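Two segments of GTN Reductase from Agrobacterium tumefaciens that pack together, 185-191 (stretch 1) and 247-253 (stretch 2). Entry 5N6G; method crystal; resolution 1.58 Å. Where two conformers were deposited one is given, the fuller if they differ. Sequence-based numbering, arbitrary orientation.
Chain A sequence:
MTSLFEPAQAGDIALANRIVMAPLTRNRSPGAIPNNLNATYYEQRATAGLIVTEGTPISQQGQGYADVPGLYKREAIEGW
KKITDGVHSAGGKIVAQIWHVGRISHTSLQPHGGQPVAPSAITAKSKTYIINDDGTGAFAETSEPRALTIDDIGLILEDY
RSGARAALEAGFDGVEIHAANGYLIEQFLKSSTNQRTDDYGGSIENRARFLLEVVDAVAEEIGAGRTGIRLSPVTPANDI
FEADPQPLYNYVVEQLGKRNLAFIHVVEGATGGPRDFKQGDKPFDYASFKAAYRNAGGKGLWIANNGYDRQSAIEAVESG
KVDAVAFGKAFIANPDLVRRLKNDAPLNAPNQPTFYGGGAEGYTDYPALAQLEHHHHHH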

# COMPACT_ATOMS: atom_id res chain seq x y z
N ILE A 185 -0.41 -5.09 9.75
CA ILE A 185 -1.43 -6.11 9.50
C ILE A 185 -0.76 -7.42 9.15
O ILE A 185 -1.17 -8.49 9.62
CB ILE A 185 -2.41 -5.64 8.42
CG1 ILE A 185 -3.19 -4.42 8.92
CG2 ILE A 185 -3.41 -6.75 8.09
CD1 ILE A 185 -4.08 -3.75 7.88
N GLU A 186 0.30 -7.37 8.33
CA GLU A 186 1.04 -8.57 7.97
C GLU A 186 1.73 -9.19 9.17
O GLU A 186 1.92 -10.41 9.23
CB GLU A 186 2.10 -8.29 6.92
CG GLU A 186 1.70 -8.66 5.56
CD GLU A 186 2.86 -9.09 4.65
OE1 GLU A 186 4.05 -9.19 5.06
OE2 GLU A 186 2.51 -9.31 3.49
N GLN A 187 2.19 -8.35 10.10
CA GLN A 187 2.82 -8.87 11.32
C GLN A 187 1.85 -9.75 12.11
O GLN A 187 2.25 -10.77 12.68
CB GLN A 187 3.33 -7.70 12.17
CG GLN A 187 4.54 -6.99 11.57
CD GLN A 187 4.72 -5.56 12.07
OE1 GLN A 187 4.47 -5.25 13.23
NE2 GLN A 187 5.21 -4.70 11.19
N PHE A 188 0.57 -9.37 12.16
CA PHE A 188 -0.45 -10.23 12.75
C PHE A 188 -0.69 -11.48 11.90
O PHE A 188 -0.90 -12.57 12.44
CB PHE A 188 -1.76 -9.48 12.90
CG PHE A 188 -1.90 -8.64 14.15
CD1 PHE A 188 -1.51 -7.31 14.17
CD2 PHE A 188 -2.45 -9.17 15.31
CE1 PHE A 188 -1.64 -6.56 15.31
CE2 PHE A 188 -2.62 -8.41 16.45
CZ PHE A 188 -2.21 -7.11 16.46
N LEU A 189 -0.69 -11.32 10.58
CA LEU A 189 -1.05 -12.43 9.68
C LEU A 189 -0.01 -13.54 9.68
O LEU A 189 -0.35 -14.73 9.69
CB LEU A 189 -1.18 -11.94 8.24
CG LEU A 189 -2.36 -11.11 7.78
CD1 LEU A 189 -2.10 -10.70 6.34
CD2 LEU A 189 -3.62 -11.92 7.90
N LYS A 190 1.27 -13.19 9.61
CA LYS A 190 2.33 -14.17 9.34
C LYS A 190 2.94 -14.75 10.62
O LYS A 190 3.01 -14.12 11.67
CB LYS A 190 3.39 -13.55 8.42
CG LYS A 190 2.82 -13.23 7.04
CD LYS A 190 3.84 -12.76 6.05
CE LYS A 190 3.19 -12.56 4.68
NZ LYS A 190 4.07 -11.87 3.69
N SER A 191 3.42 -15.98 10.50
CA SER A 191 3.79 -16.76 11.68
C SER A 191 5.02 -16.21 12.39
O SER A 191 5.11 -16.31 13.62
CB SER A 191 4.04 -18.21 11.28
OG SER A 191 2.87 -18.81 10.76
N PRO A 247 -2.82 -21.71 2.58
CA PRO A 247 -4.07 -21.80 3.35
C PRO A 247 -4.41 -20.50 4.05
O PRO A 247 -5.60 -20.17 4.19
CB PRO A 247 -3.82 -22.95 4.34
CG PRO A 247 -2.35 -23.19 4.31
CD PRO A 247 -1.84 -22.74 2.97
N LEU A 248 -3.39 -19.76 4.47
CA LEU A 248 -3.58 -18.50 5.16
C LEU A 248 -4.22 -17.48 4.25
O LEU A 248 -5.26 -16.89 4.58
CB LEU A 248 -2.22 -17.98 5.62
CG LEU A 248 -2.14 -16.63 6.32
CD1 LEU A 248 -2.90 -16.62 7.64
CD2 LEU A 248 -0.66 -16.27 6.50
N TYR A 249 -3.60 -17.26 3.09
CA TYR A 249 -4.05 -16.23 2.18
C TYR A 249 -5.31 -16.63 1.42
O TYR A 249 -6.16 -15.77 1.16
CB TYR A 249 -2.91 -15.85 1.23
CG TYR A 249 -2.05 -14.80 1.87
CD1 TYR A 249 -2.35 -13.44 1.73
CD2 TYR A 249 -0.99 -15.16 2.69
CE1 TYR A 249 -1.57 -12.48 2.33
CE2 TYR A 249 -0.22 -14.21 3.31
CZ TYR A 249 -0.51 -12.88 3.14
OH TYR A 249 0.27 -11.96 3.78
N ASN A 250 -5.49 -17.92 1.12
CA ASN A 250 -6.77 -18.34 0.55
C ASN A 250 -7.89 -18.07 1.53
O ASN A 250 -8.96 -17.60 1.13
CB ASN A 250 -6.72 -19.80 0.15
CG ASN A 250 -6.02 -20.03 -1.21
OD1 ASN A 250 -5.23 -19.19 -1.69
ND2 ASN A 250 -6.30 -21.18 -1.82
N TYR A 251 -7.67 -18.31 2.82
CA TYR A 251 -8.69 -17.99 3.82
C TYR A 251 -8.97 -16.50 3.84
O TYR A 251 -10.14 -16.08 3.87
CB TYR A 251 -8.25 -18.47 5.21
CG TYR A 251 -9.19 -18.00 6.31
CD1 TYR A 251 -10.32 -18.72 6.62
CD2 TYR A 251 -8.93 -16.84 7.01
CE1 TYR A 251 -11.19 -18.28 7.61
CE2 TYR A 251 -9.78 -16.39 7.97
CZ TYR A 251 -10.91 -17.11 8.28
OH TYR A 251 -11.79 -16.67 9.26
N VAL A 252 -7.92 -15.68 3.85
CA VAL A 252 -8.10 -14.23 3.90
C VAL A 252 -8.99 -13.76 2.75
O VAL A 252 -9.96 -13.03 2.96
CB VAL A 252 -6.74 -13.51 3.88
CG1 VAL A 252 -6.90 -12.04 3.57
CG2 VAL A 252 -6.07 -13.70 5.25
N VAL A 253 -8.66 -14.17 1.52
CA VAL A 253 -9.44 -13.63 0.41
C VAL A 253 -10.82 -14.28 0.31
O VAL A 253 -11.75 -13.66 -0.20
CB VAL A 253 -8.75 -13.70 -0.96
CG1 VAL A 253 -7.67 -12.69 -1.06
CG2 VAL A 253 -8.31 -15.12 -1.32
O HOH W 1 0.06 -9.43 2.83

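This is a small, mostly apolar contact between the end of one helix and the side of another, finished at one end by a tyrosine hydroxyl that reaches a buried salt bridge through a water. The helix axes come no nearer than 12.6 Å, and their directions differ by 122°, so side chains must span the gap; only 247 Å² is buried, both sides summed.

Leu189 is the centre of it. Its CA-to-CB bond points toward the second helix, and with chi1 m and chi2 t its two methyls reach different partners: CD2 lies 4.0 Å from CG2 of Val252, while CD1 lies 4.2 Å from CZ of Tyr249. Leu248 and Val252 sit one helical turn apart, joined by the backbone bond from Val252 N to Leu248 O (3.0 Å), and both point toward the first stretch. Leu248 brings CD2 to 3.6 Å from the backbone O of Leu189, packing against main chain near the helix end. A branched aliphatic residue suits each of these buried positions, filling space without leaving a polar group to satisfy.

Tyr249 works differently. Its CA-to-CB bond points sideways, but the long, rigid ring carries the hydroxyl across, where OH lies 3.1 Å from CE of Lys190, an atom at the ring edge and near its plane. The Lys190 side chain, extended with chi2 to chi4 all t, leaves roughly across the axis of its own helix, in the same sense as the Glu186 side chain, and its NZ forms a salt bridge with OE2 of Glu186 at 3.0 Å; the component hydrogen bonds are weak. Burial makes this pairing of charges valuable. Water 1 completes the link, accepting from Tyr249 OH at 2.7 Å and donating to Glu186 OE2 at 2.5 Å. The rule is economical: aliphatic branches fill the gap, and one tyrosine supplies both apolar surface and a polar tip.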